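Local coordinates for protein rhamnosidase B (Bacillus sp., PDB 2OKX) that hydrolyses alpha-L-rhamnosides, as a glycoside hydrolase family 78 alpha-L-rhamnosidase that probably releases terminal rhamnose from its substrates, at residues N21-F26 with E132-Q137; A91-H96 with E161-P166; W840-N845 with M855-H860. One frame throughout, in Å; residues are numbered along the deposited sequence.

Contact 1 (N21-F26 with E132-Q137)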
loop_
_atom_site.group_PDB
_atom_site.type_symbol
_atom_site.label_atom_id
_atom_site.label_comp_id
_atom_site.label_asym_id
_atom_site.label_seq_id
_atom_site.Cartn_x
_atom_site.Cartn_y
_atom_site.Cartn_z
ATOM N N ASN A 21 19.610 -0.652 -0.163
ATOM C CA ASN A 21 19.172 0.666 -0.614
ATOM C C ASN A 21 20.199 1.386 -1.490
ATOM O O ASN A 21 20.662 2.468 -1.146
ATOM C CB ASN A 21 18.860 1.509 0.628
ATOM C CG ASN A 21 18.233 2.855 0.300
ATOM O OD1 ASN A 21 18.221 3.760 1.136
ATOM N ND2 ASN A 21 17.701 2.988 -0.901
ATOM N N GLU A 22 20.547 0.790 -2.626
ATOM C CA GLU A 22 21.516 1.410 -3.520
ATOM C C GLU A 22 20.924 1.745 -4.879
ATOM O O GLU A 22 20.309 0.900 -5.524
ATOM C CB GLU A 22 22.730 0.490 -3.720
ATOM C CG GLU A 22 23.778 1.052 -4.680
ATOM C CD GLU A 22 24.994 0.152 -4.828
ATOM O OE1 GLU A 22 25.105 -0.561 -5.855
ATOM O OE2 GLU A 22 25.836 0.153 -3.906
ATOM N N TRP A 23 21.115 2.988 -5.307
ATOM C CA TRP A 23 20.632 3.430 -6.609
ATOM C C TRP A 23 21.849 3.480 -7.532
ATOM O O TRP A 23 22.817 4.188 -7.261
ATOM C CB TRP A 23 19.970 4.808 -6.483
ATOM C CG TRP A 23 18.692 4.773 -5.677
ATOM C CD1 TRP A 23 18.175 3.700 -5.000
ATOM C CD2 TRP A 23 17.772 5.854 -5.475
ATOM N NE1 TRP A 23 16.992 4.047 -4.392
ATOM C CE2 TRP A 23 16.721 5.361 -4.666
ATOM C CE3 TRP A 23 17.732 7.189 -5.898
ATOM C CZ2 TRP A 23 15.639 6.161 -4.272
ATOM C CZ3 TRP A 23 16.655 7.984 -5.505
ATOM C CH2 TRP A 23 15.624 7.465 -4.701
ATOM N N ARG A 24 21.800 2.710 -8.613
ATOM C CA ARG A 24 22.917 2.637 -9.547
ATOM C C ARG A 24 22.558 3.032 -10.977
ATOM O O ARG A 24 21.517 2.637 -11.500
ATOM C CB ARG A 24 23.489 1.217 -9.517
ATOM C CG ARG A 24 24.588 0.928 -10.527
ATOM C CD ARG A 24 25.204 -0.442 -10.251
ATOM N NE ARG A 24 25.996 -0.436 -9.024
ATOM C CZ ARG A 24 27.206 0.104 -8.915
ATOM N NH1 ARG A 24 27.778 0.684 -9.964
ATOM N NH2 ARG A 24 27.846 0.072 -7.753
ATOM N N CYS A 25 23.443 3.808 -11.599
ATOM C CA CYS A 25 23.258 4.283 -12.968
ATOM C C CYS A 25 23.954 3.397 -13.992
ATOM O O CYS A 25 25.023 2.846 -13.730
ATOM C CB CYS A 25 23.816 5.701 -13.116
ATOM S SG CYS A 25 23.177 6.914 -11.948
ATOM N N PHE A 26 23.338 3.272 -15.166
ATOM C CA PHE A 26 23.900 2.491 -16.260
ATOM C C PHE A 26 23.778 3.293 -17.550
ATOM O O PHE A 26 22.784 3.989 -17.766
ATOM C CB PHE A 26 23.170 1.154 -16.425
ATOM C CG PHE A 26 23.364 0.205 -15.275
ATOM C CD1 PHE A 26 22.537 0.264 -14.156
ATOM C CD2 PHE A 26 24.384 -0.741 -15.307
ATOM C CE1 PHE A 26 22.723 -0.606 -13.086
ATOM C CE2 PHE A 26 24.581 -1.617 -14.243
ATOM C CZ PHE A 26 23.749 -1.549 -13.130
ATOM N N GLU A 132 27.920 3.389 -12.433
ATOM C CA GLU A 132 28.397 4.077 -11.235
ATOM C C GLU A 132 27.182 4.316 -10.342
ATOM O O GLU A 132 26.061 4.438 -10.838
ATOM C CB GLU A 132 29.021 5.437 -11.583
ATOM C CG GLU A 132 30.359 5.387 -12.313
ATOM C CD GLU A 132 31.497 4.861 -11.451
ATOM O OE1 GLU A 132 31.707 5.403 -10.344
ATOM O OE2 GLU A 132 32.186 3.911 -11.886
ATOM N N ARG A 133 27.391 4.373 -9.031
ATOM C CA ARG A 133 26.278 4.625 -8.129
ATOM C C ARG A 133 25.795 6.043 -8.379
ATOM O O ARG A 133 26.574 6.900 -8.805
ATOM C CB ARG A 133 26.711 4.499 -6.667
ATOM C CG ARG A 133 26.809 3.079 -6.148
ATOM C CD ARG A 133 26.816 3.090 -4.631
ATOM N NE ARG A 133 25.622 3.753 -4.109
ATOM C CZ ARG A 133 25.441 4.076 -2.833
ATOM N NH1 ARG A 133 26.377 3.800 -1.935
ATOM N NH2 ARG A 133 24.325 4.682 -2.459
ATOM N N LEU A 134 24.515 6.292 -8.121
ATOM C CA LEU A 134 23.974 7.633 -8.288
ATOM C C LEU A 134 24.667 8.506 -7.252
ATOM O O LEU A 134 24.573 8.248 -6.050
ATOM C CB LEU A 134 22.466 7.644 -8.039
ATOM C CG LEU A 134 21.778 9.007 -8.149
ATOM C CD1 LEU A 134 21.815 9.485 -9.595
ATOM C CD2 LEU A 134 20.335 8.892 -7.669
ATOM N N GLY A 135 25.368 9.534 -7.718
ATOM C CA GLY A 135 26.074 10.416 -6.810
ATOM C C GLY A 135 25.198 11.110 -5.783
ATOM O O GLY A 135 24.134 11.633 -6.114
ATOM N N GLY A 136 25.645 11.109 -4.531
ATOM C CA GLY A 136 24.897 11.764 -3.475
ATOM C C GLY A 136 23.778 10.956 -2.834
ATOM O O GLY A 136 23.243 11.364 -1.806
ATOM N N GLN A 137 23.415 9.823 -3.427
ATOM C CA GLN A 137 22.349 8.998 -2.870
ATOM C C GLN A 137 22.872 8.218 -1.668
ATOM O O GLN A 137 23.711 7.331 -1.813
ATOM C CB GLN A 137 21.808 8.041 -3.929
ATOM C CG GLN A 137 20.608 7.229 -3.456
ATOM C CD GLN A 137 20.987 5.855 -2.937
ATOM O OE1 GLN A 137 20.391 5.350 -1.987
ATOM N NE2 GLN A 137 21.966 5.233 -3.577
HETATM O O HOH W 1 30.814 1.242 -10.508
#

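Contact 2 (A91-H96 with E161-P166)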
loop_
_atom_site.group_PDB
_atom_site.type_symbol
_atom_site.label_atom_id
_atom_site.label_comp_id
_atom_site.label_asym_id
_atom_site.label_seq_id
_atom_site.Cartn_x
_atom_site.Cartn_y
_atom_site.Cartn_z
ATOM N N ALA A 91 20.147 5.170 -21.003
ATOM C CA ALA A 91 20.559 5.393 -19.622
ATOM C C ALA A 91 19.503 4.822 -18.694
ATOM O O ALA A 91 18.303 4.972 -18.933
ATOM C CB ALA A 91 20.735 6.878 -19.362
ATOM N N VAL A 92 19.945 4.163 -17.631
ATOM C CA VAL A 92 19.010 3.565 -16.695
ATOM C C VAL A 92 19.418 3.774 -15.250
ATOM O O VAL A 92 20.602 3.708 -14.908
ATOM C CB VAL A 92 18.881 2.041 -16.917
ATOM C CG1 VAL A 92 17.804 1.476 -15.998
ATOM C CG2 VAL A 92 18.573 1.737 -18.377
ATOM N N LEU A 93 18.427 4.040 -14.409
ATOM C CA LEU A 93 18.653 4.197 -12.982
ATOM C C LEU A 93 18.002 2.964 -12.380
ATOM O O LEU A 93 16.814 2.728 -12.586
ATOM C CB LEU A 93 17.960 5.446 -12.434
ATOM C CG LEU A 93 18.000 5.542 -10.902
ATOM C CD1 LEU A 93 19.431 5.800 -10.451
ATOM C CD2 LEU A 93 17.087 6.661 -10.417
ATOM N N VAL A 94 18.776 2.158 -11.664
ATOM C CA VAL A 94 18.218 0.967 -11.050
ATOM C C VAL A 94 18.272 1.101 -9.536
ATOM O O VAL A 94 19.321 1.404 -8.965
ATOM C CB VAL A 94 18.985 -0.313 -11.477
ATOM C CG1 VAL A 94 18.430 -1.526 -10.737
ATOM C CG2 VAL A 94 18.862 -0.520 -12.982
ATOM N N LEU A 95 17.125 0.909 -8.894
ATOM C CA LEU A 95 17.047 0.979 -7.441
ATOM C C LEU A 95 17.074 -0.459 -6.943
ATOM O O LEU A 95 16.218 -1.254 -7.322
ATOM C CB LEU A 95 15.733 1.627 -6.981
ATOM C CG LEU A 95 15.384 3.079 -7.321
ATOM C CD1 LEU A 95 15.037 3.203 -8.804
ATOM C CD2 LEU A 95 14.198 3.513 -6.466
ATOM N N HIS A 96 18.067 -0.813 -6.134
ATOM C CA HIS A 96 18.103 -2.167 -5.592
ATOM C C HIS A 96 17.883 -2.071 -4.092
ATOM O O HIS A 96 18.672 -1.455 -3.385
ATOM C CB HIS A 96 19.436 -2.865 -5.859
ATOM C CG HIS A 96 19.456 -4.280 -5.380
ATOM N ND1 HIS A 96 18.742 -5.281 -6.005
ATOM C CD2 HIS A 96 19.993 -4.836 -4.269
ATOM C CE1 HIS A 96 18.834 -6.390 -5.295
ATOM N NE2 HIS A 96 19.587 -6.148 -4.236
ATOM N N GLU A 161 24.250 15.720 -12.428
ATOM C CA GLU A 161 22.927 16.003 -12.979
ATOM C C GLU A 161 22.629 15.504 -14.391
ATOM O O GLU A 161 21.528 15.020 -14.653
ATOM C CB GLU A 161 22.649 17.511 -12.906
ATOM C CG GLU A 161 23.490 18.357 -13.851
ATOM C CD GLU A 161 23.429 19.840 -13.528
ATOM O OE1 GLU A 161 24.007 20.250 -12.498
ATOM O OE2 GLU A 161 22.800 20.596 -14.300
ATOM N N ASP A 162 23.595 15.613 -15.299
ATOM C CA ASP A 162 23.375 15.184 -16.677
ATOM C C ASP A 162 23.854 13.773 -17.006
ATOM O O ASP A 162 24.116 13.467 -18.168
ATOM C CB ASP A 162 24.041 16.168 -17.646
ATOM C CG ASP A 162 23.585 17.601 -17.432
ATOM O OD1 ASP A 162 22.369 17.824 -17.250
ATOM O OD2 ASP A 162 24.443 18.510 -17.457
ATOM N N TRP A 163 23.942 12.906 -16.002
ATOM C CA TRP A 163 24.416 11.540 -16.220
ATOM C C TRP A 163 23.619 10.725 -17.239
ATOM O O TRP A 163 24.123 9.737 -17.778
ATOM C CB TRP A 163 24.452 10.768 -14.895
ATOM C CG TRP A 163 23.091 10.422 -14.344
ATOM C CD1 TRP A 163 22.341 11.163 -13.479
ATOM C CD2 TRP A 163 22.320 9.252 -14.646
ATOM N NE1 TRP A 163 21.149 10.529 -13.221
ATOM C CE2 TRP A 163 21.110 9.354 -13.925
ATOM C CE3 TRP A 163 22.535 8.128 -15.453
ATOM C CZ2 TRP A 163 20.113 8.372 -13.990
ATOM C CZ3 TRP A 163 21.544 7.149 -15.517
ATOM C CH2 TRP A 163 20.347 7.281 -14.788
ATOM N N ALA A 164 22.378 11.128 -17.504
ATOM C CA ALA A 164 21.538 10.395 -18.444
ATOM C C ALA A 164 21.500 10.991 -19.847
ATOM O O ALA A 164 20.903 10.408 -20.752
ATOM C CB ALA A 164 20.119 10.287 -17.893
ATOM N N LEU A 165 22.141 12.140 -20.033
ATOM C CA LEU A 165 22.140 12.793 -21.338
ATOM C C LEU A 165 23.135 12.182 -22.321
ATOM O O LEU A 165 24.193 11.692 -21.932
ATOM C CB LEU A 165 22.416 14.291 -21.178
ATOM C CG LEU A 165 21.412 15.053 -20.308
ATOM C CD1 LEU A 165 21.760 16.532 -20.306
ATOM C CD2 LEU A 165 19.998 14.839 -20.836
ATOM N N PRO A 166 22.796 12.198 -23.619
ATOM C CA PRO A 166 23.633 11.654 -24.693
ATOM C C PRO A 166 25.055 12.212 -24.728
ATOM O O PRO A 166 26.010 11.481 -24.994
ATOM C CB PRO A 166 22.846 12.014 -25.951
ATOM C CG PRO A 166 21.425 11.936 -25.482
ATOM C CD PRO A 166 21.496 12.649 -24.151
#

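Contact 3 (W840-N845 with M855-H860)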
loop_
_atom_site.group_PDB
_atom_site.type_symbol
_atom_site.label_atom_id
_atom_site.label_comp_id
_atom_site.label_asym_id
_atom_site.label_seq_id
_atom_site.Cartn_x
_atom_site.Cartn_y
_atom_site.Cartn_z
ATOM N N TRP A 840 -12.263 6.049 3.524
ATOM C CA TRP A 840 -11.494 5.599 4.678
ATOM C C TRP A 840 -11.367 4.093 4.791
ATOM O O TRP A 840 -12.274 3.348 4.430
ATOM C CB TRP A 840 -12.119 6.113 5.978
ATOM C CG TRP A 840 -12.171 7.598 6.106
ATOM C CD1 TRP A 840 -11.553 8.523 5.309
ATOM C CD2 TRP A 840 -12.877 8.336 7.106
ATOM N NE1 TRP A 840 -11.837 9.794 5.755
ATOM C CE2 TRP A 840 -12.647 9.706 6.857
ATOM C CE3 TRP A 840 -13.685 7.970 8.191
ATOM C CZ2 TRP A 840 -13.197 10.715 7.654
ATOM C CZ3 TRP A 840 -14.234 8.974 8.983
ATOM C CH2 TRP A 840 -13.985 10.331 8.708
ATOM N N GLU A 841 -10.235 3.662 5.333
ATOM C CA GLU A 841 -9.962 2.250 5.541
ATOM C C GLU A 841 -10.940 1.684 6.571
ATOM O O GLU A 841 -11.451 0.577 6.418
ATOM C CB GLU A 841 -8.529 2.085 6.054
ATOM C CG GLU A 841 -8.112 0.663 6.371
ATOM C CD GLU A 841 -6.729 0.607 7.013
ATOM O OE1 GLU A 841 -6.165 -0.500 7.125
ATOM O OE2 GLU A 841 -6.208 1.675 7.409
ATOM N N MET A 842 -11.186 2.451 7.627
ATOM C CA MET A 842 -12.075 2.015 8.696
ATOM C C MET A 842 -12.954 3.152 9.179
ATOM O O MET A 842 -12.753 4.315 8.808
ATOM C CB MET A 842 -11.255 1.503 9.885
ATOM C CG MET A 842 -10.288 0.380 9.554
ATOM S SD MET A 842 -9.115 0.096 10.905
ATOM C CE MET A 842 -8.083 1.562 10.724
ATOM N N TYR A 843 -13.928 2.805 10.017
ATOM C CA TYR A 843 -14.832 3.787 10.595
ATOM C C TYR A 843 -14.247 4.281 11.911
ATOM O O TYR A 843 -13.429 3.599 12.531
ATOM C CB TYR A 843 -16.207 3.164 10.852
ATOM C CG TYR A 843 -16.998 2.898 9.595
ATOM C CD1 TYR A 843 -17.626 1.669 9.390
ATOM C CD2 TYR A 843 -17.125 3.879 8.611
ATOM C CE1 TYR A 843 -18.361 1.422 8.233
ATOM C CE2 TYR A 843 -17.858 3.643 7.452
ATOM C CZ TYR A 843 -18.472 2.411 7.270
ATOM O OH TYR A 843 -19.191 2.172 6.120
ATOM N N PRO A 844 -14.648 5.483 12.347
ATOM C CA PRO A 844 -14.149 6.044 13.605
ATOM C C PRO A 844 -14.708 5.275 14.797
ATOM O O PRO A 844 -15.664 4.509 14.660
ATOM C CB PRO A 844 -14.674 7.480 13.580
ATOM C CG PRO A 844 -14.816 7.779 12.131
ATOM C CD PRO A 844 -15.396 6.497 11.587
ATOM N N ASN A 845 -14.102 5.488 15.960
ATOM C CA ASN A 845 -14.529 4.870 17.211
ATOM C C ASN A 845 -14.320 3.366 17.367
ATOM O O ASN A 845 -15.066 2.694 18.082
ATOM C CB ASN A 845 -15.991 5.232 17.494
ATOM C CG ASN A 845 -16.202 6.736 17.595
ATOM O OD1 ASN A 845 -15.356 7.458 18.130
ATOM N ND2 ASN A 845 -17.336 7.213 17.092
ATOM N N MET A 855 -8.063 8.497 16.297
ATOM C CA MET A 855 -7.924 8.695 14.859
ATOM C C MET A 855 -9.197 8.270 14.148
ATOM O O MET A 855 -9.825 7.276 14.521
ATOM C CB MET A 855 -6.758 7.874 14.310
ATOM C CG MET A 855 -5.410 8.227 14.893
ATOM S SD MET A 855 -4.137 7.173 14.206
ATOM C CE MET A 855 -2.671 8.244 14.391
ATOM N N LEU A 856 -9.573 9.019 13.117
ATOM C CA LEU A 856 -10.767 8.690 12.354
ATOM C C LEU A 856 -10.562 7.335 11.684
ATOM O O LEU A 856 -11.492 6.530 11.579
ATOM C CB LEU A 856 -11.024 9.770 11.289
ATOM C CG LEU A 856 -11.386 11.159 11.827
ATOM C CD1 LEU A 856 -11.338 12.200 10.707
ATOM C CD2 LEU A 856 -12.774 11.103 12.457
ATOM N N THR A 857 -9.329 7.090 11.249
ATOM C CA THR A 857 -8.959 5.861 10.554
ATOM C C THR A 857 -7.442 5.896 10.372
ATOM O O THR A 857 -6.820 6.940 10.585
ATOM C CB THR A 857 -9.627 5.819 9.154
ATOM O OG1 THR A 857 -9.240 4.630 8.452
ATOM C CG2 THR A 857 -9.210 7.039 8.340
ATOM N N ARG A 858 -6.838 4.773 9.997
ATOM C CA ARG A 858 -5.392 4.768 9.764
ATOM C C ARG A 858 -5.211 5.350 8.365
ATOM O O ARG A 858 -4.831 6.510 8.200
ATOM C CB ARG A 858 -4.820 3.346 9.806
ATOM C CG ARG A 858 -3.321 3.313 9.485
ATOM C CD ARG A 858 -2.777 1.907 9.252
ATOM N NE ARG A 858 -3.404 1.232 8.115
ATOM C CZ ARG A 858 -2.753 0.431 7.275
ATOM N NH1 ARG A 858 -1.451 0.213 7.437
ATOM N NH2 ARG A 858 -3.403 -0.172 6.283
ATOM N N SER A 859 -5.502 4.532 7.358
ATOM C CA SER A 859 -5.418 4.953 5.966
ATOM C C SER A 859 -6.711 5.673 5.577
ATOM O O SER A 859 -7.812 5.212 5.900
ATOM C CB SER A 859 -5.230 3.739 5.065
ATOM O OG SER A 859 -5.535 4.057 3.719
ATOM N N HIS A 860 -6.578 6.803 4.888
ATOM C CA HIS A 860 -7.741 7.569 4.461
ATOM C C HIS A 860 -8.142 7.239 3.030
ATOM O O HIS A 860 -9.089 7.819 2.498
ATOM C CB HIS A 860 -7.457 9.070 4.582
ATOM C CG HIS A 860 -7.432 9.563 5.994
ATOM N ND1 HIS A 860 -8.390 10.414 6.503
ATOM C CD2 HIS A 860 -6.592 9.286 7.020
ATOM C CE1 HIS A 860 -8.142 10.637 7.781
ATOM N NE2 HIS A 860 -7.057 9.964 8.120
HETATM O O HOH W 2 -9.943 11.865 4.704
HETATM O O HOH W 3 -11.676 7.097 16.300
#

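Contact 1 (N21-F26 with E132-Q137)
Trp23 and Gln137 meet flat to flat: the side chain of Gln137 lies over one face of the indole, its amide plane turned only 17° from the ring. Both CG and CD come down on the ring, Gln137 CG 3.7 Å from Trp23 CD2 and offset toward the rim. Gln137 CG stands anti to its backbone N (chi1 -175°), and a bend at chi2 brings CD over the ring as well. Leu134 runs alongside Trp23 and fills the ring edge, its CD2 3.6 Å from Trp23 CE3. Its other methyl, CD1, packs on the thiol of Cys25, 3.7 Å from SG. A type II turn from Leu134 to Gln137 lets one short segment supply both the edge and the face contact.

Arg133 reaches along the strand to the charged pair Glu22 and Arg24. In the conformer described, one of two modelled, its CG lies over one face of the Arg24 guanidinium, while NE makes a long salt bridge of 3.6 Å to Glu22 OE2. That oxygen sits well out of the guanidinium plane, so the link is one of charge alone. Glu22 OE1 is shared with Arg24, whose NE donates to it at 3.3 Å; Arg24 NH1 also bonds to Thr131 OG1, and its guanidinium makes a cation-pi contact with Trp12.

Backbone bonds fix the register. Leu134 N donates to Trp23 O over 2.8 Å, almost straight at 179°, and Cys25 with Glu132 forms an antiparallel hydrogen-bonded pair, Cys25 N to Glu132 O being 2.8 Å. Here strands 22-31 and 130-133 lie side by side within the antiparallel sheet of the N-terminal domain, consistent with the beta-sandwich of the galactose-binding-like clan.

Contact 2 (A91-H96 with E161-P166)
Trp163 brings the far end of its six-membered ring up against strand 87-96. Its CH2 comes within 3.8 Å of Leu93 CB, and Val92 O, which lies oblique to the indole plane, is 3.6 Å from Trp163 CH2. Next to it, Trp163 CZ3 packs on the methyl of Ala91 at 3.9 Å. That methyl also meets Ala164, the two CB atoms being 3.8 Å apart, so Ala91 is touched by two consecutive residues of the loop.

What sets the indole in place lies partly within the loop. Trp163 CG sits between the backbone N and the carbonyl carbon (chi1 71°), and Ala164 CB stands 3.9 Å above the centre of the ring. A type I turn from Asp162 to Leu165, closed by the bond from Leu165 N to Asp162 O, folds the backbone there. Further out, Arg27 NH1 donates to the carbonyl oxygens of Trp163 and Leu165, while Trp163 NE1 bonds to a glycerol probably left from crystallisation. An alanine in place of Trp163 would probably open a gap beside Leu93 and Ala91 and leave Ala164 CB without the ring it covers.

Cys25 and Leu134 also touch the indole, and Phe53 packs on both alanines. A loop tryptophan thus covers neighbouring strands of an antiparallel sheet, joining the loop between strands 153-155 and 174-181 to the body of the N-terminal domain, probably a beta-sandwich as in its clan.

Contact 3 (W840-N845 with M855-H860)
Arg858 grips Glu841 side-on, one nitrogen to each carboxylate oxygen, where two loop segments meet between helices 817-833 and 868-876 of the six-hairpin glycosidase domain, an (alpha/alpha)6 barrel in this family and probably the catalytic one. Arg858 NE meets the syn lone pair of Glu841 OE2 in the guanidinium plane, 2.9 Å away and nearly straight at 172°. Arg858 NH2 reaches Glu841 OE1 over the same 2.9 Å but from above the carboxylate plane. A second donor, Ser859 N, comes to Glu841 OE2 almost end-on to its C-O bond, so that oxygen is doubly held. Glu572 takes Arg858 NH1 in a further salt bridge.

Thr857 ties the backbones together. Its OG1, anti to its own backbone N (chi1 179°), accepts from Met842 N at 3.0 Å and donates to Ser859 O. Glu841 N reaches that carbonyl oxygen too, from the opposite face of its plane.

Outside this polar set lies Trp840. Thr857 CG2 rests over its five-membered ring and Leu856 CB over its six-membered ring, both as CH-pi contacts on one face; Thr857 CG2 also sits 3.6 Å above the centre of the His860 ring. Leu856 CD2 packs on Pro844 CG. In an offset edge-to-face pair, His860 turns an edge toward the five-membered ring of Trp840, planes 73° apart. His860 NE2 bonds to Gln477 OE1. A water bridges the two rings, 3.0 Å from Trp840 NE1 and 2.8 Å from His860 ND1.

Contacts 1 and 2 are neighbours in one sheet, their centres about 9 Å apart: strand 22-31 of contact 1 is the antiparallel neighbour of strand 87-96 of contact 2. Phe26 N probably bonds to Val92 O at 2.8 Å, and Val94 N probably to Arg24 O at 2.8 Å. Their segments alternate along the chain, so the two closures interlock within the N-terminal beta domain. Contact 3 follows much later in sequence, in the helical barrel domain. It lies on the opposite side of the chain's centre, its centre about 38 and 40 Å from those of contacts 1 and 2. One chain thus carries an N-terminal beta module and a separate, probably catalytic, helical module.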